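Side-chain contacts in endoglucanase (Ruminococcus champanellensis, PDB 6WQV), which probably hydrolyses internal beta-1,4 linkages in cellulose and, as a broad-specificity GH5_4 endoglucanase, in other plant polysaccharides such as xylan: residues P346-L349 and E350-K354; K294-I297 and N298-L302; L308-A311 and K312-I316. All blocks are in the same frame, centred on the assembly; numbering follows the deposited sequence. Where two conformers were deposited one is given.

Contact 1 (P346-L349 and E350-K354)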
loop_
_atom_site.group_PDB
_atom_site.type_symbol
_atom_site.label_atom_id
_atom_site.label_comp_id
_atom_site.label_asym_id
_atom_site.label_seq_id
_atom_site.Cartn_x
_atom_site.Cartn_y
_atom_site.Cartn_z
ATOM N N PRO A 346 -19.288 4.425 -12.500
ATOM C CA PRO A 346 -18.996 3.483 -13.596
ATOM C C PRO A 346 -18.169 4.074 -14.730
ATOM O O PRO A 346 -17.368 3.345 -15.328
ATOM C CB PRO A 346 -20.389 3.035 -14.062
ATOM C CG PRO A 346 -21.332 4.129 -13.564
ATOM C CD PRO A 346 -20.732 4.583 -12.256
ATOM N N GLU A 347 -18.344 5.357 -15.060
ATOM C CA GLU A 347 -17.568 5.951 -16.148
ATOM C C GLU A 347 -16.094 6.043 -15.774
ATOM O O GLU A 347 -15.220 5.907 -16.639
ATOM C CB GLU A 347 -18.115 7.332 -16.488
ATOM C CG GLU A 347 -19.497 7.337 -17.121
ATOM C CD GLU A 347 -19.875 8.699 -17.671
ATOM O OE1 GLU A 347 -18.971 9.549 -17.843
ATOM O OE2 GLU A 347 -21.076 8.926 -17.929
ATOM N N LEU A 348 -15.813 6.282 -14.497
ATOM C CA LEU A 348 -14.433 6.330 -14.035
ATOM C C LEU A 348 -13.809 4.942 -14.026
ATOM O O LEU A 348 -12.662 4.770 -14.464
ATOM C CB LEU A 348 -14.393 6.959 -12.647
ATOM C CG LEU A 348 -13.049 6.972 -11.919
ATOM C CD1 LEU A 348 -11.994 7.699 -12.714
ATOM C CD2 LEU A 348 -13.228 7.614 -10.544
ATOM N N LEU A 349 -14.543 3.938 -13.537
ATOM C CA LEU A 349 -14.062 2.560 -13.617
ATOM C C LEU A 349 -13.728 2.190 -15.060
ATOM O O LEU A 349 -12.647 1.666 -15.348
ATOM C CB LEU A 349 -15.102 1.598 -13.034
ATOM C CG LEU A 349 -14.701 0.123 -12.985
ATOM C CD1 LEU A 349 -13.583 -0.082 -11.971
ATOM C CD2 LEU A 349 -15.893 -0.765 -12.652
ATOM N N GLU A 350 -14.644 2.468 -15.990
ATOM C CA GLU A 350 -14.404 2.157 -17.397
ATOM C C GLU A 350 -13.156 2.864 -17.915
ATOM O O GLU A 350 -12.383 2.294 -18.693
ATOM C CB GLU A 350 -15.637 2.565 -18.207
ATOM C CG GLU A 350 -15.529 2.440 -19.711
ATOM C CD GLU A 350 -16.772 2.964 -20.432
ATOM O OE1 GLU A 350 -17.108 4.162 -20.288
ATOM O OE2 GLU A 350 -17.422 2.165 -21.135
ATOM N N ALA A 351 -12.947 4.112 -17.495
ATOM C CA ALA A 351 -11.783 4.861 -17.945
ATOM C C ALA A 351 -10.485 4.188 -17.513
ATOM O O ALA A 351 -9.517 4.145 -18.279
ATOM C CB ALA A 351 -11.856 6.287 -17.401
ATOM N N MET A 352 -10.448 3.652 -16.299
ATOM C CA MET A 352 -9.224 3.033 -15.806
ATOM C C MET A 352 -9.035 1.615 -16.318
ATOM O O MET A 352 -7.911 1.103 -16.277
ATOM C CB MET A 352 -9.218 3.078 -14.282
ATOM C CG MET A 352 -9.186 4.504 -13.783
ATOM S SD MET A 352 -9.006 4.630 -12.012
ATOM C CE MET A 352 -10.517 3.808 -11.504
ATOM N N MET A 353 -10.092 0.981 -16.824
ATOM C CA MET A 353 -10.018 -0.399 -17.275
ATOM C C MET A 353 -9.769 -0.557 -18.768
ATOM O O MET A 353 -9.566 -1.687 -19.227
ATOM C CB MET A 353 -11.317 -1.125 -16.916
ATOM C CG MET A 353 -11.501 -1.331 -15.435
ATOM S SD MET A 353 -10.219 -2.410 -14.770
ATOM C CE MET A 353 -10.491 -2.208 -13.017
ATOM N N LYS A 354 -9.776 0.519 -19.542
ATOM C CA LYS A 354 -9.617 0.363 -20.985
ATOM C C LYS A 354 -8.163 0.031 -21.331
ATOM O O LYS A 354 -7.247 0.144 -20.510
ATOM C CB LYS A 354 -10.143 1.581 -21.751
ATOM C CG LYS A 354 -9.528 2.911 -21.401
ATOM C CD LYS A 354 -10.193 4.045 -22.189
ATOM C CE LYS A 354 -9.966 3.904 -23.694
ATOM N NZ LYS A 354 -10.341 5.130 -24.458
ATOM O OXT LYS A 354 -7.872 -0.405 -22.443
HETATM O O HOH W 1 -15.461 6.184 -19.386
#

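Contact 2 (K294-I297 and N298-L302)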
loop_
_atom_site.group_PDB
_atom_site.type_symbol
_atom_site.label_atom_id
_atom_site.label_comp_id
_atom_site.label_asym_id
_atom_site.label_seq_id
_atom_site.Cartn_x
_atom_site.Cartn_y
_atom_site.Cartn_z
ATOM N N LYS A 294 -15.150 15.136 -6.245
ATOM C CA LYS A 294 -15.497 16.546 -6.121
ATOM C C LYS A 294 -16.682 16.871 -7.021
ATOM O O LYS A 294 -16.828 18.001 -7.500
ATOM C CB LYS A 294 -14.292 17.433 -6.439
ATOM C CG LYS A 294 -13.178 17.329 -5.403
ATOM C CD LYS A 294 -11.927 18.070 -5.850
ATOM C CE LYS A 294 -10.853 18.042 -4.774
ATOM N NZ LYS A 294 -9.543 18.527 -5.289
ATOM N N ASN A 295 -17.525 15.859 -7.272
ATOM C CA ASN A 295 -18.711 16.003 -8.114
ATOM C C ASN A 295 -18.311 16.517 -9.495
ATOM O O ASN A 295 -18.936 17.403 -10.080
ATOM C CB ASN A 295 -19.756 16.850 -7.402
ATOM C CG ASN A 295 -20.119 16.259 -6.043
ATOM O OD1 ASN A 295 -20.058 16.936 -5.017
ATOM N ND2 ASN A 295 -20.456 14.968 -6.032
ATOM N N ASN A 296 -17.273 15.872 -10.031
ATOM C CA ASN A 296 -16.537 16.329 -11.195
ATOM C C ASN A 296 -16.228 15.135 -12.096
ATOM O O ASN A 296 -15.081 14.820 -12.384
ATOM C CB ASN A 296 -15.239 16.999 -10.724
ATOM C CG ASN A 296 -14.343 16.072 -9.841
ATOM O OD1 ASN A 296 -14.802 15.123 -9.185
ATOM N ND2 ASN A 296 -13.053 16.378 -9.814
ATOM N N ILE A 297 -17.262 14.437 -12.563
ATOM C CA ILE A 297 -17.001 13.131 -13.161
ATOM C C ILE A 297 -16.253 13.271 -14.488
ATOM O O ILE A 297 -15.390 12.446 -14.803
ATOM C CB ILE A 297 -18.275 12.277 -13.280
ATOM C CG1 ILE A 297 -17.914 10.824 -13.624
ATOM C CG2 ILE A 297 -19.181 12.837 -14.355
ATOM C CD1 ILE A 297 -17.049 10.112 -12.580
ATOM N N ASN A 298 -16.542 14.310 -15.276
ATOM C CA ASN A 298 -15.850 14.431 -16.559
ATOM C C ASN A 298 -14.353 14.640 -16.352
ATOM O O ASN A 298 -13.529 14.041 -17.055
ATOM C CB ASN A 298 -16.459 15.542 -17.417
ATOM C CG ASN A 298 -17.845 15.188 -17.931
ATOM O OD1 ASN A 298 -18.219 14.015 -18.007
ATOM N ND2 ASN A 298 -18.614 16.206 -18.292
ATOM N N GLY A 299 -13.984 15.462 -15.368
ATOM C CA GLY A 299 -12.574 15.665 -15.074
ATOM C C GLY A 299 -11.899 14.424 -14.527
ATOM O O GLY A 299 -10.762 14.113 -14.894
ATOM N N ARG A 300 -12.574 13.694 -13.642
ATOM C CA ARG A 300 -11.962 12.482 -13.119
ATOM C C ARG A 300 -11.835 11.409 -14.191
ATOM O O ARG A 300 -10.869 10.632 -14.168
ATOM C CB ARG A 300 -12.728 11.953 -11.906
ATOM C CG ARG A 300 -12.612 12.848 -10.676
ATOM C CD ARG A 300 -12.716 12.051 -9.382
ATOM N NE ARG A 300 -14.063 11.522 -9.185
ATOM C CZ ARG A 300 -14.373 10.565 -8.314
ATOM N NH1 ARG A 300 -13.444 10.018 -7.547
ATOM N NH2 ARG A 300 -15.632 10.164 -8.225
ATOM N N VAL A 301 -12.789 11.338 -15.125
ATOM C CA VAL A 301 -12.690 10.383 -16.232
ATOM C C VAL A 301 -11.488 10.708 -17.110
ATOM O O VAL A 301 -10.713 9.821 -17.482
ATOM C CB VAL A 301 -14.004 10.346 -17.031
ATOM C CG1 VAL A 301 -13.823 9.616 -18.363
ATOM C CG2 VAL A 301 -15.107 9.675 -16.214
ATOM N N LEU A 302 -11.307 11.983 -17.449
ATOM C CA LEU A 302 -10.168 12.371 -18.272
ATOM C C LEU A 302 -8.862 12.111 -17.538
ATOM O O LEU A 302 -7.906 11.568 -18.110
ATOM C CB LEU A 302 -10.298 13.845 -18.645
ATOM C CG LEU A 302 -9.202 14.438 -19.526
ATOM C CD1 LEU A 302 -9.216 13.768 -20.884
ATOM C CD2 LEU A 302 -9.364 15.941 -19.662
HETATM O O HOH W 2 -17.246 12.456 -9.379
#

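Contact 3 (L308-A311 and K312-I316)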
loop_
_atom_site.group_PDB
_atom_site.type_symbol
_atom_site.label_atom_id
_atom_site.label_comp_id
_atom_site.label_asym_id
_atom_site.label_seq_id
_atom_site.Cartn_x
_atom_site.Cartn_y
_atom_site.Cartn_z
ATOM N N LEU A 308 -3.789 5.961 -16.131
ATOM C CA LEU A 308 -3.503 4.557 -16.403
ATOM C C LEU A 308 -2.772 4.380 -17.728
ATOM O O LEU A 308 -1.884 3.520 -17.838
ATOM C CB LEU A 308 -4.789 3.738 -16.377
ATOM C CG LEU A 308 -5.278 3.257 -15.017
ATOM C CD1 LEU A 308 -4.302 2.260 -14.384
ATOM C CD2 LEU A 308 -5.525 4.401 -14.058
ATOM N N ARG A 309 -3.127 5.171 -18.749
ATOM C CA ARG A 309 -2.445 5.074 -20.035
ATOM C C ARG A 309 -0.969 5.411 -19.883
ATOM O O ARG A 309 -0.096 4.684 -20.373
ATOM C CB ARG A 309 -3.101 6.000 -21.070
ATOM C CG ARG A 309 -2.453 5.979 -22.466
ATOM C CD ARG A 309 -3.012 7.029 -23.443
ATOM N NE ARG A 309 -2.896 8.378 -22.902
ATOM C CZ ARG A 309 -1.775 9.089 -22.912
ATOM N NH1 ARG A 309 -0.673 8.583 -23.448
ATOM N NH2 ARG A 309 -1.760 10.306 -22.384
ATOM N N ILE A 310 -0.674 6.517 -19.204
ATOM C CA ILE A 310 0.717 6.926 -19.039
ATOM C C ILE A 310 1.466 5.936 -18.153
ATOM O O ILE A 310 2.596 5.535 -18.471
ATOM C CB ILE A 310 0.791 8.365 -18.496
ATOM C CG1 ILE A 310 0.196 9.354 -19.500
ATOM C CG2 ILE A 310 2.235 8.739 -18.216
ATOM C CD1 ILE A 310 -0.072 10.736 -18.916
ATOM N N ALA A 311 0.862 5.520 -17.037
ATOM C CA ALA A 311 1.526 4.561 -16.160
ATOM C C ALA A 311 1.865 3.283 -16.919
ATOM O O ALA A 311 2.994 2.785 -16.841
ATOM C CB ALA A 311 0.666 4.276 -14.925
ATOM N N LYS A 312 0.914 2.754 -17.691
ATOM C CA LYS A 312 1.186 1.546 -18.471
ATOM C C LYS A 312 2.289 1.779 -19.498
ATOM O O LYS A 312 3.078 0.868 -19.777
ATOM C CB LYS A 312 -0.093 1.041 -19.145
ATOM C CG LYS A 312 0.054 -0.280 -19.862
ATOM C CD LYS A 312 -1.264 -0.743 -20.466
ATOM C CE LYS A 312 -1.080 -2.020 -21.253
ATOM N NZ LYS A 312 -2.306 -2.366 -22.016
ATOM N N SER A 313 2.375 2.992 -20.053
ATOM C CA SER A 313 3.402 3.279 -21.049
ATOM C C SER A 313 4.800 3.265 -20.441
ATOM O O SER A 313 5.778 3.110 -21.176
ATOM C CB SER A 313 3.129 4.615 -21.754
ATOM O OG SER A 313 3.549 5.735 -20.994
ATOM N N TYR A 314 4.905 3.424 -19.118
ATOM C CA TYR A 314 6.167 3.282 -18.395
ATOM C C TYR A 314 6.260 1.944 -17.672
ATOM O O TYR A 314 7.155 1.755 -16.841
ATOM C CB TYR A 314 6.371 4.441 -17.403
ATOM C CG TYR A 314 6.594 5.773 -18.087
ATOM C CD1 TYR A 314 7.685 5.973 -18.922
ATOM C CD2 TYR A 314 5.699 6.822 -17.912
ATOM C CE1 TYR A 314 7.882 7.186 -19.570
ATOM C CE2 TYR A 314 5.890 8.043 -18.556
ATOM C CZ TYR A 314 6.982 8.215 -19.374
ATOM O OH TYR A 314 7.206 9.414 -20.022
ATOM N N ASN A 315 5.344 1.016 -17.955
ATOM C CA ASN A 315 5.314 -0.305 -17.323
ATOM C C ASN A 315 5.212 -0.211 -15.798
ATOM O O ASN A 315 5.870 -0.956 -15.069
ATOM C CB ASN A 315 6.496 -1.179 -17.755
ATOM C CG ASN A 315 6.229 -2.671 -17.567
ATOM O OD1 ASN A 315 5.083 -3.121 -17.616
ATOM N ND2 ASN A 315 7.291 -3.441 -17.353
ATOM N N ILE A 316 4.348 0.677 -15.308
ATOM C CA ILE A 316 4.130 0.868 -13.876
ATOM C C ILE A 316 2.693 0.473 -13.548
ATOM O O ILE A 316 1.749 1.114 -14.023
ATOM C CB ILE A 316 4.391 2.311 -13.430
ATOM C CG1 ILE A 316 5.835 2.712 -13.724
ATOM C CG2 ILE A 316 4.103 2.445 -11.940
ATOM C CD1 ILE A 316 6.116 4.175 -13.502
#

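Contact 1 (P346-L349 and E350-K354)
L349 and M353 meet one helical turn apart, their side chains crossing obliquely so that the touch is made by a methyl from each: CD1 of L349 lies 3.9 Å from CE of M353. The first torsion of the methionine (chi1 -69°) puts CG beside its own backbone N, 3.2 Å from O of L349, and the bend at the second (chi2 -64°) then directs SD and CE so that the terminal methyl reaches the leucine. The L349 carbonyl receives weak bonds from the N of M352 and of M353.

On another side of the helix L348 and M352 repeat the i, i+4 pairing at a slant. In the conformer given, M352 CE comes within 4.1 Å of L348 CG; a second conformer was deposited, so this touch is provisional.

The polar side runs through E350. Its N donates to O of P346 at 2.9 Å in a nearly straight bond (167°), and its chain stays extended past CG before the carboxylate turns. A water gives one hydrogen to OE1 of E350 and the other to O of E347, 2.8 Å from each. The water thus ties the carboxylate back to the helix that carries it; O of E347 also accepts from N of A351 at 3.0 Å.

This is the C-terminal helix of the chain, laid against the barrel. E347, L348, A351 and M352 pack on helix 297-313, L348 and M352 also reach W320 in strand 318-322, while L349 and M353 touch F71, with M353 touching I25 as well.

Contact 2 (K294-I297 and N298-L302)
N296 and R300 touch through the aliphatic part of the arginine, whose CG packs against the asparagine amide: CG of R300 lies 3.5 Å from OD1 of N296, and NE is a little farther from the same oxygen. The two side chains cross at about a right angle, although the amide and guanidinium planes are turned only 7° from each other.

Among the hydrogen bonds, the backbone pair comes first. R300 N donates to N296 O over 3.0 Å, and V301 N reaches I297 O at 2.8 Å, setting up the first turn of the helix. The side-chain amide of N296 works backwards instead. With chi1 at 57°, its CG sits between the backbone N and the carbonyl carbon, and OD1 of N296 takes the N-H of K294 at 3.0 Å from above the carbonyl plane. ND2 is held by O of S256. R300 sends NH1 to O of A291, makes a cation-pi contact with Y345, and gives NH2 to a water 3.0 Å away that also receives a weak bond from N of N296.

The apolar part is a slanting i, i+4 touch: CG1 of I297 stands 4.0 Å from CG2 of V301, and that methyl also lies 3.1 Å from O of I297. Both side chains continue onto helix 346-353, I297 against L348 and V301 against E347 and A351.

The whole is the N-terminal start of helix 297-313 in a (beta/alpha)8 barrel. N296 holds the N-cap position, yet its side chain makes no capping bond; its OD1 accepts from K294 N in the preceding loop instead.

Contact 3 (L308-A311 and K312-I316)
The carbonyl oxygen of I310 is gripped by two donors. OG of S313 reaches it at 2.7 Å, tilted 16° from the carbonyl plane, and N of Y314 adds a longer bond of 3.2 Å from one turn ahead. The serine manages this because its chi1 of 80° folds the hydroxyl back over the helix that carries it.

One residue on, the carbonyl of A311 also takes two bonds, from opposite faces of its plane: Y314 N at 3.0 Å and I316 N at 2.9 Å. The second is the long-span bond of a Schellman motif. N315, at positive phi (58°), is the C-prime residue, and its N closes the shorter-span bond to K312 O, so the chain turns out of the helix without leaving the A311 oxygen bare.

Y314 runs alongside I310, both pointing the same way, and CE2 at the ring rim meets CG2 of I310 at 3.7 Å. Above one face, offset toward the rim, stands the S313 OG, 3.9 Å from the ring plane. Beyond the contact the Y314 hydroxyl bonds to NE2 of Q267, and its ring meets that of Y274. An alanine at Y314 is likely to open a gap beside the I310 methyl and leave the Q267 amide without its phenol mate.

Here helix 297-313 ends before strand 318-322, within the beta-alpha-beta unit that begins at strand 284-289. I310, Y314 and I316 pack on helix 263-278; L308 and A311 touch C318 in the following strand, and I316 also reaches I286 in the strand before the helix.

In the fold
Helix 297-313 carries contact 2 at its start and contact 3 at its end, their centres about 20 Å apart and their nearest atoms about 7 Å. Contact 1, on the C-terminal helix, touches both. Its centre is about 12 Å from that of contact 2, where CD1 of L348 rests 3.5 Å from O of R300, and about 15 Å from that of contact 3, where O of M352 comes 3.6 Å from CG of L308. None of the three supplies a glycan-pocket residue: the R300 side chain stays about 12 Å from bound glucose units. One link runs through W320, touched by L348 and M352 and preceding pocket residue W321; another through N251, bonded by K294 and following pocket residue L250.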